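Local coordinates for UDP-glucose:anthocyanidin 3-O-glucosyltransferase (Clitoria ternatea, PDB 4REL), which is a plant glycosyltransferase of the GT-B fold, with two Rossmann-like halves and a pocket that holds 3,5,7-trihydroxy-2-(4-hydroxyphenyl)-4H-chromen-4-one, at residues S171-E176 with A371-Q376; E351-G356 with D377-G382; P358-P363 with N400-Q405. All coordinates share one frame; numbering follows the deposited sequence.

From the N terminus, the chain enters contact 1 at residues 171-176, in the loop between helices 148-157 and 191-197, and closes that long excursion only at 371-376 on helix 368-378. Before it closes, contacts 2 and 3 have opened, at the end of helix 346-354 and on strand 359-361. Contact 2 then closes at 377-382, directly after 371-376, and contact 3 at 400-405, the end of helix 392-403. Every pair of contacts therefore crosses and none nests. Contact 1 ties a loop of the N-terminal half to the C-terminal half; contacts 2 and 3 join helices and a sheet strand inside that half. Ile375, Met359 and Val381 link the three sites.

Contact 1 (S171-E176 with A371-Q376); sequences SKLRVE and AARVIQ
A salt-bridge network with a stacked arginine pair at its centre pins the loop 171-176 to helix 368-378, where Arg174 lies across Arg373. The two guanidinium groups are nearly parallel, their planes 17° apart and their centres 3.9 Å from each other. Arg373 NH1 sits over the middle of the Arg174 group, 3.6 Å from its CZ. In return Arg174 CD rests on a face of the Arg373 group, displaced toward the rim and 3.5 Å from NH2. The carboxylates of Glu176, Asp177 and Asp377 around the pair probably balance its two positive charges. Glu176 OE2 takes a hydrogen bond of 3.0 Å from Arg174 NH1, lying in the guanidinium plane at its edge, and makes a long salt bridge of 3.9 Å with Arg373 NH2. Its other oxygen pairs with Lys388, while Arg373 has stronger partners in Asp177, at NE, and Asp377, at NH1. Arg373 leaves the helix with CG opposite its backbone N (chi1 -180°), then folds at chi2 and chi3, which brings the head against the flat of the Arg174 group. The bend lays its aliphatic part along the loop: CD is 3.3 Å from Lys172 O, and CG is 3.7 Å from Leu173 CD2. Leu173 also touches Ile370, one turn earlier on the same helix. Behind this surface the helix packs on the C-terminal sheet, Ala372 and Ile375 against strand 359-361 and Arg373 itself against Ile384 of strand 382-384.

Contact 2 (E351-G356 with D377-G382); sequences ESVSNG and DIWEVG
Trp379 leans across to Val353 from the C-terminal end region of helix 368-378. Its CB points at helix 346-354 and already has a neighbour from its own segment, Val381 CG2, at 3.8 Å. With chi1 at -60° CG stands opposite the carbonyl carbon, and the indole extends from there with its six-membered ring toward the helix. CE3 has both valines near it: Val381 CG2 is 3.9 Å away, and Val353 CG1, on the other segment, 4.0 Å. One atom further along the ring, CZ3 makes the closest approach of the two segments, 3.8 Å to the same CG1. The methyl comes in obliquely to the ring, and the two side chains cross at about a right angle. On the pyrrole part NE1 is engaged in a hydrogen bond to Leu217 O, which restrains the indole's rotation, and Val374 packs on the ring from the last turns of helix 368-378.

The contact belongs to the Rossmann-like C-terminal half of the GT-B fold, where the two helices precede and follow strand 359-361. Val353 reaches Trp379 through the methyl set opposite its carbonyl carbon (chi1 -61°). That methyl also meets Val381 CG2 more loosely, at 4.4 Å, and the strand residue Met359.

Gly356, with positive phi, ends helix 346-354 in a Schellman motif, and Asn355 ND2 folds back to Glu351 O at 2.8 Å, tilted 23° from the carbonyl plane. In the other segment Trp379 N probably bonds to Val374 O, and Glu380 turns the chain with positive phi before Val381 joins Met359 by a backbone bond.

Contact 3 (P358-P363 with N400-Q405); sequences PMICRP and NLILVQ
Ile402, near the end of helix 392-403, packs against Pro358, just before strand 359-361, and Ile360 within it, each of its two branches serving a different partner. CG2, opposite the backbone N, goes to the proline, 3.6 Å from its CG and 3.9 Å from its CB. CG1, opposite the carbonyl carbon (chi1 -57°), turns to the isoleucine instead and comes within 4.1 Å of Ile360 CG1. Ile360 has a similar first torsion but an extended second one (chi2 166°), whereas Ile402 is bent at chi2 (-60°). It is therefore methylene against methylene that the two meet, and as they slide past each other in opposite directions their CD1 methyls diverge. The proline ring, puckered C-gamma endo, offers CG as its nearest point and likewise slides past Ile402 in the opposite direction. All three residues are buried, and the touching surfaces are wholly aliphatic.

Polar groups lie around the contact. Asn400 O accepts two backbone bonds, from Val404 N at 3.1 Å and from Gln405 N at 3.0 Å, as the helix runs out; Arg412 NH1 binds the carbonyls of Ile402 and Gln405. Beyond the strand, Arg362 NH1 reaches forward to donate to Pro363 O at 2.7 Å. The acceptor lies nearly in the guanidinium plane, but the bond is bent. NH2 of the same group pairs with Glu281.

Strand 359-361 runs between strands 337-342 and 382-384 of the C-terminal parallel sheet. Ile402 also touches Val339 of the first of these and Ile411 of helix 409-425, while Met359 and Cys361 turn the other way, onto Ile375 of helix 368-378.

Contact 1 (S171-E176 with A371-Q376)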
loop_
_atom_site.group_PDB
_atom_site.type_symbol
_atom_site.label_atom_id
_atom_site.label_comp_id
_atom_site.label_asym_id
_atom_site.label_seq_id
_atom_site.Cartn_x
_atom_site.Cartn_y
_atom_site.Cartn_z
ATOM N N SER A 171 -6.850 19.605 -4.754
ATOM C CA SER A 171 -6.661 20.444 -5.939
ATOM C C SER A 171 -5.237 20.373 -6.507
ATOM O O SER A 171 -5.001 20.782 -7.641
ATOM C CB SER A 171 -7.047 21.902 -5.645
ATOM O OG SER A 171 -6.161 22.500 -4.711
ATOM N N LYS A 172 -4.285 19.850 -5.736
ATOM C CA LYS A 172 -2.939 19.661 -6.273
ATOM C C LYS A 172 -2.837 18.468 -7.226
ATOM O O LYS A 172 -1.890 18.389 -8.004
ATOM C CB LYS A 172 -1.903 19.534 -5.152
ATOM C CG LYS A 172 -1.586 20.839 -4.431
ATOM C CD LYS A 172 -0.942 21.849 -5.377
ATOM C CE LYS A 172 -0.684 23.183 -4.679
ATOM N NZ LYS A 172 -0.046 24.192 -5.594
ATOM N N LEU A 173 -3.791 17.538 -7.162
ATOM C CA LEU A 173 -3.777 16.388 -8.066
ATOM C C LEU A 173 -3.999 16.860 -9.499
ATOM O O LEU A 173 -4.757 17.810 -9.741
ATOM C CB LEU A 173 -4.855 15.349 -7.692
ATOM C CG LEU A 173 -4.740 14.667 -6.331
ATOM C CD1 LEU A 173 -5.783 13.585 -6.213
ATOM C CD2 LEU A 173 -3.353 14.055 -6.202
ATOM N N ARG A 174 -3.310 16.218 -10.440
ATOM C CA ARG A 174 -3.409 16.590 -11.845
ATOM C C ARG A 174 -3.910 15.443 -12.702
ATOM O O ARG A 174 -3.835 14.273 -12.321
ATOM C CB ARG A 174 -2.045 17.001 -12.389
ATOM C CG ARG A 174 -1.369 18.132 -11.656
ATOM C CD ARG A 174 0.007 18.251 -12.257
ATOM N NE ARG A 174 0.804 19.315 -11.675
ATOM C CZ ARG A 174 2.020 19.628 -12.113
ATOM N NH1 ARG A 174 2.552 18.952 -13.127
ATOM N NH2 ARG A 174 2.700 20.613 -11.544
ATOM N N VAL A 175 -4.403 15.799 -13.882
ATOM C CA VAL A 175 -4.787 14.842 -14.901
ATOM C C VAL A 175 -3.744 13.733 -15.080
ATOM O O VAL A 175 -4.082 12.548 -15.119
ATOM C CB VAL A 175 -5.025 15.586 -16.230
ATOM C CG1 VAL A 175 -4.893 14.652 -17.417
ATOM C CG2 VAL A 175 -6.386 16.247 -16.207
ATOM N N GLU A 176 -2.470 14.112 -15.141
ATOM C CA GLU A 176 -1.408 13.135 -15.395
ATOM C C GLU A 176 -1.183 12.147 -14.242
ATOM O O GLU A 176 -0.506 11.124 -14.412
ATOM C CB GLU A 176 -0.099 13.848 -15.734
ATOM C CG GLU A 176 0.499 14.622 -14.576
ATOM C CD GLU A 176 1.722 15.419 -14.979
ATOM O OE1 GLU A 176 2.718 14.802 -15.409
ATOM O OE2 GLU A 176 1.682 16.663 -14.868
ATOM N N ALA A 371 0.068 9.081 -4.979
ATOM C CA ALA A 371 1.010 9.143 -3.875
ATOM C C ALA A 371 2.166 10.082 -4.184
ATOM O O ALA A 371 2.555 10.897 -3.335
ATOM C CB ALA A 371 1.525 7.744 -3.526
ATOM N N ALA A 372 2.709 9.974 -5.398
ATOM C CA ALA A 372 3.842 10.794 -5.795
ATOM C C ALA A 372 3.457 12.273 -5.745
ATOM O O ALA A 372 4.228 13.108 -5.267
ATOM C CB ALA A 372 4.337 10.404 -7.195
ATOM N N ARG A 373 2.270 12.597 -6.244
ATOM C CA ARG A 373 1.795 13.983 -6.227
ATOM C C ARG A 373 1.598 14.499 -4.798
ATOM O O ARG A 373 1.940 15.644 -4.495
ATOM C CB ARG A 373 0.488 14.132 -7.020
ATOM C CG ARG A 373 -0.070 15.576 -7.051
ATOM C CD ARG A 373 0.856 16.517 -7.833
ATOM N NE ARG A 373 1.084 15.988 -9.171
ATOM C CZ ARG A 373 2.099 16.327 -9.957
ATOM N NH1 ARG A 373 2.993 17.226 -9.557
ATOM N NH2 ARG A 373 2.220 15.764 -11.149
ATOM N N VAL A 374 1.013 13.672 -3.930
ATOM C CA VAL A 374 0.812 14.073 -2.537
ATOM C C VAL A 374 2.171 14.337 -1.890
ATOM O O VAL A 374 2.382 15.350 -1.212
ATOM C CB VAL A 374 0.014 13.012 -1.741
ATOM C CG1 VAL A 374 -0.000 13.346 -0.252
ATOM C CG2 VAL A 374 -1.414 12.908 -2.271
ATOM N N ILE A 375 3.111 13.438 -2.148
ATOM C CA ILE A 375 4.452 13.570 -1.586
ATOM C C ILE A 375 5.118 14.885 -2.015
ATOM O O ILE A 375 5.667 15.620 -1.196
ATOM C CB ILE A 375 5.327 12.359 -1.985
ATOM C CG1 ILE A 375 4.954 11.151 -1.123
ATOM C CG2 ILE A 375 6.801 12.686 -1.809
ATOM C CD1 ILE A 375 5.407 9.807 -1.699
ATOM N N GLN A 376 5.066 15.190 -3.305
ATOM C CA GLN A 376 5.747 16.382 -3.796
ATOM C C GLN A 376 5.008 17.688 -3.495
ATOM O O GLN A 376 5.632 18.674 -3.097
ATOM C CB GLN A 376 5.977 16.302 -5.304
ATOM C CG GLN A 376 6.803 17.478 -5.844
ATOM C CD GLN A 376 6.973 17.441 -7.347
ATOM O OE1 GLN A 376 7.907 16.821 -7.871
ATOM N NE2 GLN A 376 6.062 18.114 -8.061
#

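Contact 2 (E351-G356 with D377-G382)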
loop_
_atom_site.group_PDB
_atom_site.type_symbol
_atom_site.label_atom_id
_atom_site.label_comp_id
_atom_site.label_asym_id
_atom_site.label_seq_id
_atom_site.Cartn_x
_atom_site.Cartn_y
_atom_site.Cartn_z
ATOM N N GLU A 351 6.053 3.729 5.492
ATOM C CA GLU A 351 7.287 3.500 6.230
ATOM C C GLU A 351 8.221 4.694 6.081
ATOM O O GLU A 351 8.904 5.083 7.028
ATOM C CB GLU A 351 7.984 2.211 5.756
ATOM C CG GLU A 351 7.282 0.933 6.220
ATOM C CD GLU A 351 7.947 -0.343 5.724
ATOM O OE1 GLU A 351 8.881 -0.270 4.902
ATOM O OE2 GLU A 351 7.521 -1.433 6.154
ATOM N N SER A 352 8.252 5.278 4.893
ATOM C CA SER A 352 9.151 6.410 4.680
ATOM C C SER A 352 8.732 7.623 5.512
ATOM O O SER A 352 9.557 8.232 6.205
ATOM C CB SER A 352 9.212 6.769 3.201
ATOM O OG SER A 352 10.440 7.410 2.893
ATOM N N VAL A 353 7.452 7.978 5.465
ATOM C CA VAL A 353 7.028 9.190 6.165
ATOM C C VAL A 353 7.057 9.006 7.678
ATOM O O VAL A 353 7.311 9.956 8.415
ATOM C CB VAL A 353 5.645 9.720 5.703
ATOM C CG1 VAL A 353 5.673 10.072 4.210
ATOM C CG2 VAL A 353 4.542 8.718 6.005
ATOM N N SER A 354 6.820 7.787 8.147
ATOM C CA SER A 354 6.827 7.562 9.587
ATOM C C SER A 354 8.249 7.617 10.143
ATOM O O SER A 354 8.446 7.779 11.343
ATOM C CB SER A 354 6.128 6.248 9.960
ATOM O OG SER A 354 6.780 5.142 9.378
ATOM N N ASN A 355 9.241 7.513 9.260
ATOM C CA ASN A 355 10.638 7.560 9.675
ATOM C C ASN A 355 11.376 8.848 9.310
ATOM O O ASN A 355 12.578 8.968 9.554
ATOM C CB ASN A 355 11.392 6.348 9.119
ATOM C CG ASN A 355 11.060 5.076 9.860
ATOM O OD1 ASN A 355 11.399 4.929 11.036
ATOM N ND2 ASN A 355 10.398 4.143 9.183
ATOM N N GLY A 356 10.662 9.808 8.728
ATOM C CA GLY A 356 11.250 11.087 8.353
ATOM C C GLY A 356 12.205 11.016 7.167
ATOM O O GLY A 356 13.121 11.826 7.048
ATOM N N ASP A 377 3.695 17.713 -3.715
ATOM C CA ASP A 377 2.970 18.997 -3.751
ATOM C C ASP A 377 2.087 19.295 -2.543
ATOM O O ASP A 377 1.679 20.440 -2.326
ATOM C CB ASP A 377 2.152 19.113 -5.043
ATOM C CG ASP A 377 3.024 19.327 -6.265
ATOM O OD1 ASP A 377 4.253 19.450 -6.108
ATOM O OD2 ASP A 377 2.477 19.379 -7.385
ATOM N N ILE A 378 1.803 18.273 -1.750
ATOM C CA ILE A 378 0.978 18.459 -0.567
ATOM C C ILE A 378 1.826 18.385 0.708
ATOM O O ILE A 378 2.011 19.397 1.391
ATOM C CB ILE A 378 -0.198 17.468 -0.546
ATOM C CG1 ILE A 378 -1.091 17.714 -1.765
ATOM C CG2 ILE A 378 -1.001 17.611 0.740
ATOM C CD1 ILE A 378 -2.310 16.788 -1.828
ATOM N N TRP A 379 2.362 17.206 1.013
ATOM C CA TRP A 379 3.288 17.063 2.141
ATOM C C TRP A 379 4.600 17.803 1.915
ATOM O O TRP A 379 5.245 18.239 2.877
ATOM C CB TRP A 379 3.615 15.594 2.380
ATOM C CG TRP A 379 2.437 14.731 2.695
ATOM C CD1 TRP A 379 1.237 15.124 3.220
ATOM C CD2 TRP A 379 2.344 13.320 2.492
ATOM N NE1 TRP A 379 0.411 14.032 3.371
ATOM C CE2 TRP A 379 1.066 12.915 2.922
ATOM C CE3 TRP A 379 3.226 12.353 1.997
ATOM C CZ2 TRP A 379 0.646 11.586 2.865
ATOM C CZ3 TRP A 379 2.810 11.042 1.936
ATOM C CH2 TRP A 379 1.529 10.667 2.365
ATOM N N GLU A 380 4.989 17.933 0.645
ATOM C CA GLU A 380 6.295 18.474 0.257
ATOM C C GLU A 380 7.466 17.784 0.972
ATOM O O GLU A 380 8.349 18.452 1.524
ATOM C CB GLU A 380 6.340 19.996 0.447
ATOM C CG GLU A 380 5.249 20.714 -0.350
ATOM C CD GLU A 380 5.347 22.224 -0.293
ATOM O OE1 GLU A 380 4.449 22.846 0.303
ATOM O OE2 GLU A 380 6.310 22.784 -0.848
ATOM N N VAL A 381 7.483 16.451 0.923
ATOM C CA VAL A 381 8.532 15.665 1.578
ATOM C C VAL A 381 9.319 14.888 0.537
ATOM O O VAL A 381 9.976 13.897 0.843
ATOM C CB VAL A 381 7.983 14.695 2.651
ATOM C CG1 VAL A 381 7.435 15.463 3.850
ATOM C CG2 VAL A 381 6.916 13.741 2.081
ATOM N N GLY A 382 9.252 15.353 -0.701
ATOM C CA GLY A 382 9.975 14.690 -1.768
ATOM C C GLY A 382 9.723 15.322 -3.116
ATOM O O GLY A 382 9.029 16.342 -3.209
#

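Contact 3 (P358-P363 with N400-Q405)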
loop_
_atom_site.group_PDB
_atom_site.type_symbol
_atom_site.label_atom_id
_atom_site.label_comp_id
_atom_site.label_asym_id
_atom_site.label_seq_id
_atom_site.Cartn_x
_atom_site.Cartn_y
_atom_site.Cartn_z
ATOM N N PRO A 358 12.868 11.582 3.308
ATOM C CA PRO A 358 12.314 12.246 2.124
ATOM C C PRO A 358 12.426 11.339 0.902
ATOM O O PRO A 358 13.224 10.399 0.915
ATOM C CB PRO A 358 13.198 13.488 1.974
ATOM C CG PRO A 358 14.488 13.104 2.607
ATOM C CD PRO A 358 14.122 12.211 3.763
ATOM N N MET A 359 11.626 11.590 -0.133
ATOM C CA MET A 359 11.548 10.639 -1.242
ATOM C C MET A 359 11.834 11.232 -2.614
ATOM O O MET A 359 11.596 12.406 -2.851
ATOM C CB MET A 359 10.168 9.977 -1.256
ATOM C CG MET A 359 9.993 8.932 -0.167
ATOM S SD MET A 359 8.279 8.461 0.112
ATOM C CE MET A 359 7.705 9.851 1.098
ATOM N N ILE A 360 12.365 10.396 -3.505
ATOM C CA ILE A 360 12.417 10.687 -4.934
ATOM C C ILE A 360 11.517 9.651 -5.572
ATOM O O ILE A 360 11.707 8.448 -5.361
ATOM C CB ILE A 360 13.833 10.525 -5.503
ATOM C CG1 ILE A 360 14.767 11.580 -4.917
ATOM C CG2 ILE A 360 13.816 10.625 -7.040
ATOM C CD1 ILE A 360 16.246 11.293 -5.152
ATOM N N CYS A 361 10.534 10.113 -6.339
ATOM C CA CYS A 361 9.407 9.275 -6.739
ATOM C C CYS A 361 9.389 9.012 -8.231
ATOM O O CYS A 361 9.537 9.930 -9.029
ATOM C CB CYS A 361 8.092 9.970 -6.385
ATOM S SG CYS A 361 7.908 10.382 -4.629
ATOM N N ARG A 362 9.199 7.752 -8.597
ATOM C CA ARG A 362 8.922 7.395 -9.982
ATOM C C ARG A 362 7.737 6.441 -9.964
ATOM O O ARG A 362 7.917 5.225 -9.921
ATOM C CB ARG A 362 10.147 6.730 -10.624
ATOM C CG ARG A 362 10.205 6.794 -12.162
ATOM C CD ARG A 362 9.001 6.104 -12.796
ATOM N NE ARG A 362 9.205 5.646 -14.167
ATOM C CZ ARG A 362 8.212 5.312 -14.986
ATOM N NH1 ARG A 362 6.951 5.394 -14.571
ATOM N NH2 ARG A 362 8.478 4.892 -16.216
ATOM N N PRO A 363 6.518 6.988 -10.017
ATOM C CA PRO A 363 5.330 6.122 -9.970
ATOM C C PRO A 363 5.179 5.325 -11.269
ATOM O O PRO A 363 5.410 5.873 -12.354
ATOM C CB PRO A 363 4.174 7.117 -9.779
ATOM C CG PRO A 363 4.690 8.435 -10.299
ATOM C CD PRO A 363 6.188 8.422 -10.126
ATOM N N ASN A 400 21.061 14.887 -5.709
ATOM C CA ASN A 400 21.784 16.010 -5.119
ATOM C C ASN A 400 20.879 16.967 -4.362
ATOM O O ASN A 400 21.228 17.439 -3.276
ATOM C CB ASN A 400 22.583 16.765 -6.183
ATOM C CG ASN A 400 23.927 16.127 -6.453
ATOM O OD1 ASN A 400 24.905 16.389 -5.749
ATOM N ND2 ASN A 400 23.987 15.290 -7.478
ATOM N N LEU A 401 19.720 17.249 -4.948
ATOM C CA LEU A 401 18.752 18.159 -4.350
ATOM C C LEU A 401 18.396 17.726 -2.937
ATOM O O LEU A 401 18.521 18.509 -1.994
ATOM C CB LEU A 401 17.488 18.233 -5.207
ATOM C CG LEU A 401 16.332 19.027 -4.598
ATOM C CD1 LEU A 401 16.742 20.481 -4.447
ATOM C CD2 LEU A 401 15.095 18.914 -5.465
ATOM N N ILE A 402 17.980 16.468 -2.791
ATOM C CA ILE A 402 17.524 15.964 -1.497
ATOM C C ILE A 402 18.671 15.679 -0.520
ATOM O O ILE A 402 18.589 16.028 0.657
ATOM C CB ILE A 402 16.684 14.685 -1.665
ATOM C CG1 ILE A 402 15.485 14.930 -2.598
ATOM C CG2 ILE A 402 16.240 14.140 -0.307
ATOM C CD1 ILE A 402 14.514 15.995 -2.120
ATOM N N LEU A 403 19.740 15.044 -0.990
ATOM C CA LEU A 403 20.799 14.619 -0.069
ATOM C C LEU A 403 21.723 15.731 0.432
ATOM O O LEU A 403 22.113 15.717 1.597
ATOM C CB LEU A 403 21.647 13.500 -0.674
ATOM C CG LEU A 403 20.972 12.134 -0.693
ATOM C CD1 LEU A 403 21.830 11.146 -1.494
ATOM C CD2 LEU A 403 20.770 11.642 0.737
ATOM N N VAL A 404 22.091 16.672 -0.437
ATOM C CA VAL A 404 23.166 17.609 -0.087
ATOM C C VAL A 404 22.893 19.106 -0.296
ATOM O O VAL A 404 23.449 19.928 0.423
ATOM C CB VAL A 404 24.523 17.249 -0.785
ATOM C CG1 VAL A 404 25.016 15.882 -0.353
ATOM C CG2 VAL A 404 24.398 17.325 -2.295
ATOM N N GLN A 405 22.059 19.465 -1.268
ATOM C CA GLN A 405 21.899 20.880 -1.619
ATOM C C GLN A 405 21.001 21.672 -0.664
ATOM O O GLN A 405 20.014 21.144 -0.134
ATOM C CB GLN A 405 21.429 21.027 -3.065
ATOM C CG GLN A 405 22.413 20.428 -4.064
ATOM C CD GLN A 405 21.944 20.531 -5.503
ATOM O OE1 GLN A 405 20.774 20.795 -5.773
ATOM N NE2 GLN A 405 22.864 20.312 -6.437
#